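Local structure of diaminopimelate decarboxylase (Helicobacter pylori, 2QGH) at residues P34-D39 and P390-L395; L291-L296 and D368-E373; R305-D310 and S340-V345; I328-P333 and H360-E365. The protein probably catalyses the pyridoxal-5'-phosphate-dependent decarboxylation of meso-diaminopimelate to L-lysine, the final step of lysine biosynthesis by the diaminopimelate route. All blocks are in the same frame, centred on the assembly; numbering follows the deposited sequence.

Contact 1 (P34-D39 and P390-L395)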
loop_
_atom_site.group_PDB
_atom_site.type_symbol
_atom_site.label_atom_id
_atom_site.label_comp_id
_atom_site.label_asym_id
_atom_site.label_seq_id
_atom_site.Cartn_x
_atom_site.Cartn_y
_atom_site.Cartn_z
ATOM N N PRO A 34 7.548 -16.180 1.756
ATOM C CA PRO A 34 6.409 -16.081 2.677
ATOM C C PRO A 34 5.117 -16.305 1.896
ATOM O O PRO A 34 5.081 -16.132 0.678
ATOM C CB PRO A 34 6.519 -14.654 3.199
ATOM C CG PRO A 34 6.960 -13.903 1.952
ATOM C CD PRO A 34 8.010 -14.835 1.345
ATOM N N PHE A 35 4.062 -16.706 2.582
ATOM C CA PHE A 35 2.802 -16.905 1.894
ATOM C C PHE A 35 1.614 -16.752 2.813
ATOM O O PHE A 35 1.752 -16.731 4.031
ATOM C CB PHE A 35 2.760 -18.278 1.216
ATOM C CG PHE A 35 3.032 -19.441 2.143
ATOM C CD1 PHE A 35 4.304 -20.001 2.225
ATOM C CD2 PHE A 35 2.003 -20.011 2.890
ATOM C CE1 PHE A 35 4.549 -21.114 3.036
ATOM C CE2 PHE A 35 2.237 -21.124 3.700
ATOM C CZ PHE A 35 3.513 -21.678 3.773
ATOM N N TYR A 36 0.443 -16.601 2.219
ATOM C CA TYR A 36 -0.774 -16.497 2.992
ATOM C C TYR A 36 -1.398 -17.892 3.059
ATOM O O TYR A 36 -1.432 -18.608 2.058
ATOM C CB TYR A 36 -1.738 -15.519 2.319
ATOM C CG TYR A 36 -1.438 -14.061 2.605
ATOM C CD1 TYR A 36 -1.791 -13.489 3.824
ATOM C CD2 TYR A 36 -0.820 -13.251 1.653
ATOM C CE1 TYR A 36 -1.544 -12.149 4.093
ATOM C CE2 TYR A 36 -0.564 -11.903 1.914
ATOM C CZ TYR A 36 -0.935 -11.362 3.136
ATOM O OH TYR A 36 -0.722 -10.030 3.397
ATOM N N LEU A 37 -1.868 -18.279 4.240
ATOM C CA LEU A 37 -2.517 -19.579 4.432
ATOM C C LEU A 37 -3.894 -19.353 5.059
ATOM O O LEU A 37 -4.007 -18.711 6.112
ATOM C CB LEU A 37 -1.677 -20.478 5.348
ATOM C CG LEU A 37 -2.184 -21.906 5.584
ATOM C CD1 LEU A 37 -2.227 -22.673 4.271
ATOM C CD2 LEU A 37 -1.269 -22.607 6.582
ATOM N N TYR A 38 -4.933 -19.881 4.418
ATOM C CA TYR A 38 -6.298 -19.706 4.908
ATOM C C TYR A 38 -6.998 -20.985 5.346
ATOM O O TYR A 38 -7.077 -21.949 4.582
ATOM C CB TYR A 38 -7.175 -19.049 3.837
ATOM C CG TYR A 38 -6.680 -17.708 3.351
ATOM C CD1 TYR A 38 -5.710 -17.614 2.351
ATOM C CD2 TYR A 38 -7.167 -16.527 3.912
ATOM C CE1 TYR A 38 -5.241 -16.374 1.926
ATOM C CE2 TYR A 38 -6.703 -15.293 3.500
ATOM C CZ TYR A 38 -5.741 -15.218 2.509
ATOM O OH TYR A 38 -5.282 -13.980 2.123
ATOM N N ASP A 39 -7.508 -20.980 6.576
ATOM C CA ASP A 39 -8.264 -22.118 7.101
ATOM C C ASP A 39 -9.684 -21.797 6.658
ATOM O O ASP A 39 -10.364 -20.987 7.279
ATOM C CB ASP A 39 -8.219 -22.159 8.629
ATOM C CG ASP A 39 -8.841 -23.430 9.193
ATOM O OD1 ASP A 39 -9.780 -23.979 8.571
ATOM O OD2 ASP A 39 -8.395 -23.878 10.269
ATOM N N PRO A 390 7.461 -9.563 -5.734
ATOM C CA PRO A 390 6.231 -10.136 -6.299
ATOM C C PRO A 390 5.163 -10.458 -5.240
ATOM O O PRO A 390 5.493 -10.767 -4.090
ATOM C CB PRO A 390 6.734 -11.396 -7.008
ATOM C CG PRO A 390 8.171 -11.060 -7.341
ATOM C CD PRO A 390 8.633 -10.387 -6.075
ATOM N N LYS A 391 3.893 -10.379 -5.628
ATOM C CA LYS A 391 2.800 -10.695 -4.711
ATOM C C LYS A 391 2.921 -12.146 -4.286
ATOM O O LYS A 391 3.254 -13.006 -5.087
ATOM C CB LYS A 391 1.442 -10.470 -5.374
ATOM C CG LYS A 391 1.151 -9.013 -5.650
ATOM C CD LYS A 391 -0.338 -8.729 -5.703
ATOM C CE LYS A 391 -0.586 -7.241 -5.549
ATOM N NZ LYS A 391 -2.040 -6.898 -5.394
ATOM N N LEU A 392 2.626 -12.412 -3.023
ATOM C CA LEU A 392 2.739 -13.748 -2.461
ATOM C C LEU A 392 1.791 -14.846 -2.963
ATOM O O LEU A 392 0.755 -14.591 -3.597
ATOM C CB LEU A 392 2.609 -13.654 -0.938
ATOM C CG LEU A 392 3.455 -12.564 -0.282
ATOM C CD1 LEU A 392 3.235 -12.567 1.232
ATOM C CD2 LEU A 392 4.918 -12.795 -0.633
ATOM N N LEU A 393 2.187 -16.073 -2.647
ATOM C CA LEU A 393 1.456 -17.297 -2.948
ATOM C C LEU A 393 0.374 -17.401 -1.870
ATOM O O LEU A 393 0.636 -17.161 -0.692
ATOM C CB LEU A 393 2.409 -18.495 -2.825
ATOM C CG LEU A 393 1.848 -19.908 -2.608
ATOM C CD1 LEU A 393 1.405 -20.500 -3.935
ATOM C CD2 LEU A 393 2.921 -20.802 -1.969
ATOM N N GLU A 394 -0.838 -17.751 -2.265
ATOM C CA GLU A 394 -1.909 -17.884 -1.297
ATOM C C GLU A 394 -2.413 -19.316 -1.315
ATOM O O GLU A 394 -2.794 -19.830 -2.361
ATOM C CB GLU A 394 -3.042 -16.894 -1.606
ATOM C CG GLU A 394 -2.734 -15.470 -1.165
ATOM C CD GLU A 394 -3.927 -14.529 -1.298
ATOM O OE1 GLU A 394 -4.336 -14.221 -2.437
ATOM O OE2 GLU A 394 -4.462 -14.097 -0.258
ATOM N N LEU A 395 -2.397 -19.951 -0.144
ATOM C CA LEU A 395 -2.829 -21.338 0.005
ATOM C C LEU A 395 -4.069 -21.469 0.875
ATOM O O LEU A 395 -4.282 -20.677 1.791
ATOM C CB LEU A 395 -1.703 -22.167 0.632
ATOM C CG LEU A 395 -0.425 -22.306 -0.194
ATOM C CD1 LEU A 395 0.697 -22.882 0.663
ATOM C CD2 LEU A 395 -0.714 -23.191 -1.395
#
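The Phe35 ring carries the CD1 methyl of Leu395 over one face; this CH-pi contact measures 4.2 Å from Leu395 CD1 to the ring centroid and lies 26° off the ring normal. Phe35 CG stands between its backbone N and carbonyl carbon, which places the ring beside that methyl. At the edge of the Tyr38 ring, near its plane, sit Leu395 O and the carboxylate oxygen Glu394 OE2. Tyr38 OH donates to Glu394 OE2 over 2.5 Å, and the ring and carboxylate planes are turned 66° apart. Ser380 OG also reaches Glu394 OE2, while Glu394 OE1 pairs with Arg406, so both oxygens are gripped. Tyr36 lies alongside Glu394, with Tyr36 CB 3.6 Å from Glu394 CG, and sends its hydroxyl on to Asp315 O. Packing is tight at the loop end, where Pro34 CG presses on Leu392 CD2 at 3.5 Å. Backbone bonds alternate: Leu395 N to Tyr36 O at 2.8 Å, flanked by Tyr36 N to Leu393 O and Tyr38 N to Leu395 O. With the strand axes 16° apart, this is a parallel pair joining the chain's first strand to a late one, as in the C-terminal beta domain of fold-type III pyridoxal-phosphate decarboxylases.

Contact 2 (L291-L296 and D368-E373)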
loop_
_atom_site.group_PDB
_atom_site.type_symbol
_atom_site.label_atom_id
_atom_site.label_comp_id
_atom_site.label_asym_id
_atom_site.label_seq_id
_atom_site.Cartn_x
_atom_site.Cartn_y
_atom_site.Cartn_z
ATOM N N LEU A 291 -0.164 -15.130 7.863
ATOM C CA LEU A 291 1.014 -14.847 7.061
ATOM C C LEU A 291 2.222 -15.633 7.586
ATOM O O LEU A 291 2.834 -15.272 8.597
ATOM C CB LEU A 291 1.300 -13.342 7.076
ATOM C CG LEU A 291 2.474 -12.794 6.265
ATOM C CD1 LEU A 291 2.539 -13.446 4.889
ATOM C CD2 LEU A 291 2.317 -11.289 6.148
ATOM N N ILE A 292 2.538 -16.719 6.888
ATOM C CA ILE A 292 3.657 -17.575 7.247
ATOM C C ILE A 292 4.899 -17.019 6.567
ATOM O O ILE A 292 4.957 -16.905 5.340
ATOM C CB ILE A 292 3.430 -19.034 6.765
ATOM C CG1 ILE A 292 2.018 -19.506 7.140
ATOM C CG2 ILE A 292 4.489 -19.950 7.370
ATOM C CD1 ILE A 292 1.687 -19.380 8.606
ATOM N N THR A 293 5.892 -16.688 7.379
ATOM C CA THR A 293 7.129 -16.113 6.897
ATOM C C THR A 293 8.309 -16.760 7.621
ATOM O O THR A 293 8.211 -17.127 8.797
ATOM C CB THR A 293 7.129 -14.606 7.155
ATOM O OG1 THR A 293 8.385 -14.046 6.774
ATOM C CG2 THR A 293 6.869 -14.331 8.617
ATOM N N GLN A 294 9.424 -16.884 6.910
ATOM C CA GLN A 294 10.630 -17.503 7.453
ATOM C C GLN A 294 11.619 -16.484 8.002
ATOM O O GLN A 294 11.679 -15.351 7.533
ATOM C CB GLN A 294 11.300 -18.339 6.356
ATOM C CG GLN A 294 12.687 -18.833 6.696
ATOM C CD GLN A 294 13.290 -19.677 5.591
ATOM O OE1 GLN A 294 14.459 -20.044 5.651
ATOM N NE2 GLN A 294 12.491 -19.995 4.579
ATOM N N VAL A 295 12.394 -16.893 9.001
ATOM C CA VAL A 295 13.392 -16.009 9.601
ATOM C C VAL A 295 14.662 -16.025 8.755
ATOM O O VAL A 295 15.168 -17.087 8.421
ATOM C CB VAL A 295 13.765 -16.464 11.022
ATOM C CG1 VAL A 295 14.830 -15.535 11.607
ATOM C CG2 VAL A 295 12.532 -16.487 11.899
ATOM N N LEU A 296 15.179 -14.851 8.412
ATOM C CA LEU A 296 16.399 -14.786 7.613
ATOM C C LEU A 296 17.622 -14.532 8.484
ATOM O O LEU A 296 18.615 -15.255 8.391
ATOM C CB LEU A 296 16.281 -13.698 6.547
ATOM C CG LEU A 296 15.121 -13.886 5.562
ATOM C CD1 LEU A 296 15.066 -12.700 4.614
ATOM C CD2 LEU A 296 15.292 -15.204 4.793
ATOM N N ASP A 368 13.775 -20.688 10.764
ATOM C CA ASP A 368 12.621 -20.883 11.637
ATOM C C ASP A 368 11.399 -20.194 11.037
ATOM O O ASP A 368 11.508 -19.127 10.427
ATOM C CB ASP A 368 12.882 -20.338 13.048
ATOM C CG ASP A 368 13.800 -21.232 13.865
ATOM O OD1 ASP A 368 13.719 -22.469 13.720
ATOM O OD2 ASP A 368 14.592 -20.693 14.669
ATOM N N LYS A 369 10.238 -20.810 11.216
ATOM C CA LYS A 369 9.002 -20.270 10.680
ATOM C C LYS A 369 8.085 -19.673 11.747
ATOM O O LYS A 369 7.977 -20.196 12.857
ATOM C CB LYS A 369 8.258 -21.370 9.927
ATOM C CG LYS A 369 9.126 -22.112 8.921
ATOM C CD LYS A 369 9.626 -21.191 7.816
ATOM C CE LYS A 369 10.578 -21.922 6.889
ATOM N NZ LYS A 369 9.936 -23.077 6.206
ATOM N N ILE A 370 7.441 -18.562 11.405
ATOM C CA ILE A 370 6.506 -17.911 12.308
ATOM C C ILE A 370 5.271 -17.518 11.504
ATOM O O ILE A 370 5.318 -17.423 10.278
ATOM C CB ILE A 370 7.106 -16.633 12.954
ATOM C CG1 ILE A 370 7.018 -15.456 11.983
ATOM C CG2 ILE A 370 8.552 -16.881 13.349
ATOM C CD1 ILE A 370 7.456 -14.153 12.582
ATOM N N ALA A 371 4.162 -17.305 12.195
ATOM C CA ALA A 371 2.932 -16.909 11.530
ATOM C C ALA A 371 2.391 -15.642 12.167
ATOM O O ALA A 371 2.327 -15.537 13.386
ATOM C CB ALA A 371 1.900 -18.021 11.620
ATOM N N ILE A 372 2.040 -14.668 11.333
ATOM C CA ILE A 372 1.460 -13.418 11.804
ATOM C C ILE A 372 -0.021 -13.712 11.724
ATOM O O ILE A 372 -0.531 -14.033 10.652
ATOM C CB ILE A 372 1.809 -12.244 10.879
ATOM C CG1 ILE A 372 3.330 -12.041 10.859
ATOM C CG2 ILE A 372 1.110 -10.983 11.351
ATOM C CD1 ILE A 372 3.794 -10.908 9.951
ATOM N N GLU A 373 -0.704 -13.601 12.857
ATOM C CA GLU A 373 -2.127 -13.933 12.954
ATOM C C GLU A 373 -3.199 -12.933 12.505
ATOM O O GLU A 373 -2.966 -11.728 12.422
ATOM C CB GLU A 373 -2.422 -14.379 14.395
ATOM C CG GLU A 373 -2.005 -15.826 14.692
ATOM C CD GLU A 373 -2.027 -16.175 16.180
ATOM O OE1 GLU A 373 -2.949 -15.729 16.896
ATOM O OE2 GLU A 373 -1.125 -16.914 16.628
#
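Ile292 CD1 and Ala371 CB meet at 3.3 Å, closer than ordinary van der Waals contact, across a non-hydrogen-bonded pair of antiparallel strands. The side chain of Ile292 bends to get there: CG1 stands anti to the carbonyl carbon, and a chi2 of -55° folds CD1 over toward the alanine. On the opposite face of the sheet the buried packing is more relaxed. Leu291 and Ile372 run side by side, Leu291 CB lying 4.0 Å from Ile372 CB. Thr293 CG2 is 3.6 Å from Ile370 CG1. With its methyl turned to Ile370, Thr293 turns OG1 toward Asp310 OD1, an implausibly short contact whose detail is doubtful. Both of these are hydrogen-bonded pairs, Leu291 with Ile372 and Thr293 with Ile370, tied by two backbone bonds each; Thr293 N to Ile370 O, at 3.0 Å and 170°, is typical. The strands belong to the C-terminal beta domain of the fold-type III decarboxylases, where strand 289-299 is also paired with 35-39 and 306-309. The partly exposed side follows Ile292 and Ala371 along the same face, at Gln294 and Lys369. There Lys369, bent at chi2 and chi4, lays its methylenes obliquely across an extended glutamine, bringing Lys369 CD to 3.6 Å from Gln294 CB. The polar ends part company: Gln294 NE2 bonds to Thr33 OG1, whereas the Lys369 ammonium forms a cation-pi contact with Phe28. At the strand end, Val295 N still reaches Asp368 O at 2.8 Å.

Contact 3 (R305-D310 and S340-V345)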
loop_
_atom_site.group_PDB
_atom_site.type_symbol
_atom_site.label_atom_id
_atom_site.label_comp_id
_atom_site.label_asym_id
_atom_site.label_seq_id
_atom_site.Cartn_x
_atom_site.Cartn_y
_atom_site.Cartn_z
ATOM N N ARG A 305 17.179 -6.025 19.864
ATOM C CA ARG A 305 17.246 -7.200 19.005
ATOM C C ARG A 305 16.281 -7.051 17.849
ATOM O O ARG A 305 15.141 -6.613 18.029
ATOM C CB ARG A 305 16.908 -8.496 19.765
ATOM C CG ARG A 305 16.666 -9.675 18.811
ATOM C CD ARG A 305 16.809 -11.048 19.455
ATOM N NE ARG A 305 15.714 -11.372 20.357
ATOM C CZ ARG A 305 14.871 -12.385 20.182
ATOM N NH1 ARG A 305 14.987 -13.185 19.130
ATOM N NH2 ARG A 305 13.910 -12.603 21.071
ATOM N N PHE A 306 16.747 -7.419 16.662
ATOM C CA PHE A 306 15.926 -7.345 15.472
ATOM C C PHE A 306 15.787 -8.719 14.833
ATOM O O PHE A 306 16.785 -9.384 14.535
ATOM C CB PHE A 306 16.529 -6.373 14.456
ATOM C CG PHE A 306 16.543 -4.938 14.910
ATOM C CD1 PHE A 306 17.644 -4.413 15.572
ATOM C CD2 PHE A 306 15.464 -4.101 14.643
ATOM C CE1 PHE A 306 17.673 -3.068 15.958
ATOM C CE2 PHE A 306 15.483 -2.760 15.022
ATOM C CZ PHE A 306 16.591 -2.242 15.681
ATOM N N VAL A 307 14.546 -9.147 14.636
ATOM C CA VAL A 307 14.271 -10.426 14.000
ATOM C C VAL A 307 13.807 -10.133 12.572
ATOM O O VAL A 307 12.655 -9.758 12.345
ATOM C CB VAL A 307 13.178 -11.203 14.761
ATOM C CG1 VAL A 307 12.715 -12.409 13.934
ATOM C CG2 VAL A 307 13.723 -11.660 16.119
ATOM N N ILE A 308 14.720 -10.305 11.618
ATOM C CA ILE A 308 14.456 -10.051 10.207
ATOM C C ILE A 308 13.786 -11.237 9.537
ATOM O O ILE A 308 14.345 -12.334 9.457
ATOM C CB ILE A 308 15.770 -9.696 9.469
ATOM C CG1 ILE A 308 16.371 -8.438 10.095
ATOM C CG2 ILE A 308 15.511 -9.453 8.002
ATOM C CD1 ILE A 308 17.872 -8.320 9.910
ATOM N N VAL A 309 12.581 -10.984 9.040
ATOM C CA VAL A 309 11.759 -11.989 8.396
ATOM C C VAL A 309 11.615 -11.689 6.895
ATOM O O VAL A 309 11.843 -10.557 6.469
ATOM C CB VAL A 309 10.413 -12.025 9.150
ATOM C CG1 VAL A 309 9.239 -11.940 8.195
ATOM C CG2 VAL A 309 10.362 -13.264 10.028
ATOM N N ASP A 310 11.247 -12.685 6.084
ATOM C CA ASP A 310 11.154 -12.452 4.643
ATOM C C ASP A 310 9.875 -11.828 4.078
ATOM O O ASP A 310 9.779 -11.638 2.872
ATOM C CB ASP A 310 11.509 -13.729 3.845
ATOM C CG ASP A 310 10.592 -14.917 4.145
ATOM O OD1 ASP A 310 9.526 -14.738 4.769
ATOM O OD2 ASP A 310 10.940 -16.048 3.735
ATOM N N SER A 340 12.993 -13.137 24.681
ATOM C CA SER A 340 13.409 -11.764 24.953
ATOM C C SER A 340 12.691 -10.741 24.067
ATOM O O SER A 340 11.957 -11.103 23.148
ATOM C CB SER A 340 14.929 -11.634 24.778
ATOM O OG SER A 340 15.363 -12.083 23.505
ATOM N N PRO A 341 12.867 -9.443 24.359
ATOM C CA PRO A 341 12.219 -8.405 23.553
ATOM C C PRO A 341 12.903 -8.221 22.194
ATOM O O PRO A 341 14.134 -8.208 22.111
ATOM C CB PRO A 341 12.321 -7.166 24.441
ATOM C CG PRO A 341 13.582 -7.405 25.220
ATOM C CD PRO A 341 13.463 -8.867 25.579
ATOM N N CYS A 342 12.101 -8.075 21.138
ATOM C CA CYS A 342 12.634 -7.902 19.785
ATOM C C CYS A 342 11.624 -7.294 18.821
ATOM O O CYS A 342 10.419 -7.482 18.972
ATOM C CB CYS A 342 13.066 -9.251 19.217
ATOM S SG CYS A 342 11.673 -10.326 18.789
ATOM N N ASP A 343 12.129 -6.569 17.826
ATOM C CA ASP A 343 11.291 -5.967 16.795
ATOM C C ASP A 343 11.271 -6.928 15.617
ATOM O O ASP A 343 12.321 -7.274 15.079
ATOM C CB ASP A 343 11.865 -4.630 16.325
ATOM C CG ASP A 343 11.643 -3.518 17.321
ATOM O OD1 ASP A 343 11.920 -2.352 16.972
ATOM O OD2 ASP A 343 11.190 -3.807 18.448
ATOM N N VAL A 344 10.085 -7.377 15.229
ATOM C CA VAL A 344 9.947 -8.291 14.100
ATOM C C VAL A 344 9.829 -7.404 12.859
ATOM O O VAL A 344 8.854 -6.668 12.705
ATOM C CB VAL A 344 8.700 -9.165 14.273
ATOM C CG1 VAL A 344 8.663 -10.257 13.217
ATOM C CG2 VAL A 344 8.705 -9.772 15.675
ATOM N N VAL A 345 10.834 -7.468 11.988
ATOM C CA VAL A 345 10.873 -6.627 10.797
ATOM C C VAL A 345 11.010 -7.365 9.474
ATOM O O VAL A 345 11.478 -8.506 9.422
ATOM C CB VAL A 345 12.026 -5.601 10.898
ATOM C CG1 VAL A 345 11.959 -4.875 12.237
ATOM C CG2 VAL A 345 13.370 -6.302 10.744
#
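Ser340 meets Arg305 beside a parallel strand pair of the C-terminal beta domain, a part of the fold-type III decarboxylase architecture; the short axes lie 27° apart, and the connection between the strands carries Arg318 and Tyr322 of the lysine pocket. The hydroxyl of Ser340, OG, and its carbonyl O both take weak bonds from Arg305 NH2, the former 2.9 Å long but bent to 120° at the hydrogen. Stronger partners of the guanidinium lie outside: NH1 forms a salt bridge with Glu298, and NH2 also bonds to Leu361 O. Pro341 contributes its carbonyl, Pro341 O lying 3.6 Å from Arg305 CB. Cys342 then slides beneath the arginine, its CB 3.5 Å from the guanidinium plane and offset toward the rim. A bend at chi3 (72°) turns the arginine head back over this carbon. The sulfur points on to Val307, with Cys342 SG 3.6 Å from Val307 CG2. Asp343 brackets the backbone ladder: its N donates to Arg305 O, and its O accepts from Val307 N at 2.9 Å. Its side chain runs beside Phe306, pointing the same way, while OD2 is taken by Asp358 N. Val344 lies on the face of Val307 and packs on Ile370. Val345 closes the pairing, giving its N to Val307 O, with Val345 CG2 3.7 Å from Ile308 CG1. Its carbonyl oxygen, Val345 O, met nearly head-on, receives Val309 N at 2.7 Å.

Contact 4 (I328-P333 and H360-E365)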
loop_
_atom_site.group_PDB
_atom_site.type_symbol
_atom_site.label_atom_id
_atom_site.label_comp_id
_atom_site.label_asym_id
_atom_site.label_seq_id
_atom_site.Cartn_x
_atom_site.Cartn_y
_atom_site.Cartn_z
ATOM N N ILE A 328 1.974 -12.632 16.797
ATOM C CA ILE A 328 3.019 -13.377 16.103
ATOM C C ILE A 328 3.248 -14.682 16.867
ATOM O O ILE A 328 3.575 -14.676 18.053
ATOM C CB ILE A 328 4.343 -12.567 16.036
ATOM C CG1 ILE A 328 4.162 -11.363 15.108
ATOM C CG2 ILE A 328 5.486 -13.460 15.557
ATOM C CD1 ILE A 328 5.351 -10.435 15.050
ATOM N N ARG A 329 3.062 -15.798 16.177
ATOM C CA ARG A 329 3.223 -17.108 16.785
ATOM C C ARG A 329 4.329 -17.909 16.096
ATOM O O ARG A 329 4.393 -17.966 14.867
ATOM C CB ARG A 329 1.893 -17.865 16.692
ATOM C CG ARG A 329 1.917 -19.279 17.227
ATOM C CD ARG A 329 0.702 -20.030 16.741
ATOM N NE ARG A 329 0.591 -19.921 15.294
ATOM C CZ ARG A 329 -0.384 -20.455 14.570
ATOM N NH1 ARG A 329 -1.350 -21.146 15.161
ATOM N NH2 ARG A 329 -0.391 -20.302 13.254
ATOM N N VAL A 330 5.206 -18.520 16.888
ATOM C CA VAL A 330 6.282 -19.325 16.327
ATOM C C VAL A 330 5.712 -20.681 15.929
ATOM O O VAL A 330 5.034 -21.336 16.720
ATOM C CB VAL A 330 7.418 -19.533 17.336
ATOM C CG1 VAL A 330 8.495 -20.420 16.721
ATOM C CG2 VAL A 330 8.002 -18.187 17.743
ATOM N N ILE A 331 5.985 -21.093 14.696
ATOM C CA ILE A 331 5.493 -22.362 14.182
ATOM C C ILE A 331 6.510 -23.482 14.380
ATOM O O ILE A 331 6.145 -24.658 14.490
ATOM C CB ILE A 331 5.166 -22.241 12.683
ATOM C CG1 ILE A 331 4.102 -21.159 12.476
ATOM C CG2 ILE A 331 4.708 -23.589 12.135
ATOM C CD1 ILE A 331 3.723 -20.936 11.032
ATOM N N THR A 332 7.785 -23.110 14.425
ATOM C CA THR A 332 8.866 -24.071 14.601
ATOM C C THR A 332 9.147 -24.345 16.079
ATOM O O THR A 332 9.518 -23.441 16.835
ATOM C CB THR A 332 10.159 -23.568 13.912
ATOM O OG1 THR A 332 9.979 -23.591 12.491
ATOM C CG2 THR A 332 11.350 -24.442 14.283
ATOM N N PRO A 333 8.971 -25.606 16.509
ATOM C CA PRO A 333 9.218 -25.964 17.910
ATOM C C PRO A 333 10.650 -25.630 18.278
ATOM O O PRO A 333 11.567 -26.381 17.957
ATOM C CB PRO A 333 8.947 -27.466 17.935
ATOM C CG PRO A 333 9.336 -27.898 16.543
ATOM C CD PRO A 333 8.716 -26.809 15.696
ATOM N N HIS A 360 7.970 -10.358 22.169
ATOM C CA HIS A 360 8.732 -11.255 23.023
ATOM C C HIS A 360 8.740 -12.657 22.438
ATOM O O HIS A 360 7.719 -13.345 22.423
ATOM C CB HIS A 360 8.132 -11.238 24.432
ATOM C CG HIS A 360 8.127 -9.877 25.059
ATOM N ND1 HIS A 360 9.286 -9.218 25.412
ATOM C CD2 HIS A 360 7.113 -9.018 25.320
ATOM C CE1 HIS A 360 8.987 -8.011 25.860
ATOM N NE2 HIS A 360 7.675 -7.864 25.813
ATOM N N LEU A 361 9.902 -13.078 21.948
ATOM C CA LEU A 361 10.024 -14.394 21.337
ATOM C C LEU A 361 11.310 -15.109 21.725
ATOM O O LEU A 361 12.282 -14.488 22.149
ATOM C CB LEU A 361 9.976 -14.263 19.811
ATOM C CG LEU A 361 8.762 -13.584 19.168
ATOM C CD1 LEU A 361 8.957 -13.535 17.660
ATOM C CD2 LEU A 361 7.488 -14.346 19.523
ATOM N N PRO A 362 11.325 -16.442 21.592
ATOM C CA PRO A 362 12.532 -17.198 21.935
ATOM C C PRO A 362 13.571 -16.888 20.868
ATOM O O PRO A 362 13.224 -16.376 19.796
ATOM C CB PRO A 362 12.059 -18.643 21.875
ATOM C CG PRO A 362 11.008 -18.599 20.806
ATOM C CD PRO A 362 10.246 -17.341 21.153
ATOM N N GLU A 363 14.838 -17.173 21.142
ATOM C CA GLU A 363 15.847 -16.895 20.135
ATOM C C GLU A 363 15.555 -17.815 18.965
ATOM O O GLU A 363 15.349 -19.015 19.147
ATOM C CB GLU A 363 17.262 -17.145 20.664
ATOM C CG GLU A 363 18.329 -16.649 19.698
ATOM C CD GLU A 363 19.739 -16.769 20.238
ATOM O OE1 GLU A 363 20.675 -16.325 19.535
ATOM O OE2 GLU A 363 19.913 -17.304 21.356
ATOM N N LEU A 364 15.507 -17.246 17.767
ATOM C CA LEU A 364 15.225 -18.026 16.569
ATOM C C LEU A 364 16.455 -18.013 15.694
ATOM O O LEU A 364 17.346 -17.186 15.872
ATOM C CB LEU A 364 14.052 -17.422 15.791
ATOM C CG LEU A 364 12.688 -17.270 16.476
ATOM C CD1 LEU A 364 11.819 -16.318 15.670
ATOM C CD2 LEU A 364 12.015 -18.628 16.613
ATOM N N GLU A 365 16.498 -18.934 14.744
ATOM C CA GLU A 365 17.620 -19.017 13.830
ATOM C C GLU A 365 17.138 -19.038 12.386
ATOM O O GLU A 365 15.967 -19.304 12.111
ATOM C CB GLU A 365 18.454 -20.263 14.135
ATOM C CG GLU A 365 17.645 -21.532 14.324
ATOM C CD GLU A 365 18.522 -22.717 14.668
ATOM O OE1 GLU A 365 19.210 -23.243 13.761
ATOM O OE2 GLU A 365 18.534 -23.113 15.853
#
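Val330 meets three residues of 360-365 with two methyls. Val330 CG1 lies 4.0 Å from Leu364 CD2, the two side chains sliding past each other in opposite directions. Val330 CG2 comes to 4.2 Å from Pro362 CD, and the same methyl is 4.3 Å from Leu361 CD2. A chi1 of 178° spreads the methyls this way, CG2 lying anti to the carbonyl carbon and CG1 anti to the nitrogen. Two residues earlier, with its CB likewise pointing to 360-365, Ile328 offers CG2 to Leu361 CD1 at 4.1 Å, crossing that leucine at about a right angle. The interface is wholly apolar and loose: it buries 195 Å², and the nearest CA atoms, Val330 and Leu361, stand 8.0 Å apart, well beyond strand pairing. Each side is instead positioned by hydrogen bonds to third parties, several of them backbone to backbone. Arg329 pairs with Ala371 and Ile331 with Lys369, which aims Ile328 and Val330 at the leucines; Thr332 OG1 adds a bond to Lys369 N. On the other side Leu361 pairs with Ser340, while Leu364 N bonds to Glu298 and Glu365 N to Asp368 OD2. Ile370 touches both Ile328 and Leu364 from strand 369-372. The contact brings strand 328-330, paired in the sheet with 369-372, against the end of strand 354-361 and the loop that follows it, with Tyr24 of helix 24-30 touching Arg329 and Ile331.

All four contacts belong to one mixed sheet, and their centres lie about 18, 24, 29 and 30 Å from the centre of the chain. Contacts 1 to 3 are buried strand pairs, parallel in 1 and 3 and antiparallel in 2; contact 4 is partly buried and rests on side chains alone. Strand 289-299 is shared: 369-372 pairs along one edge, and 35-39 and then 306-309 along the other, linked by Phe35 N to Ile292 O and Leu296 N to Ile308 O. Contact 4 leans on contact 2 through 369-372 and on contact 3 through Leu361. Charge enters differently: a carboxylate bound by tyrosine in contact 1, a guanidinium held mainly from outside in contact 3.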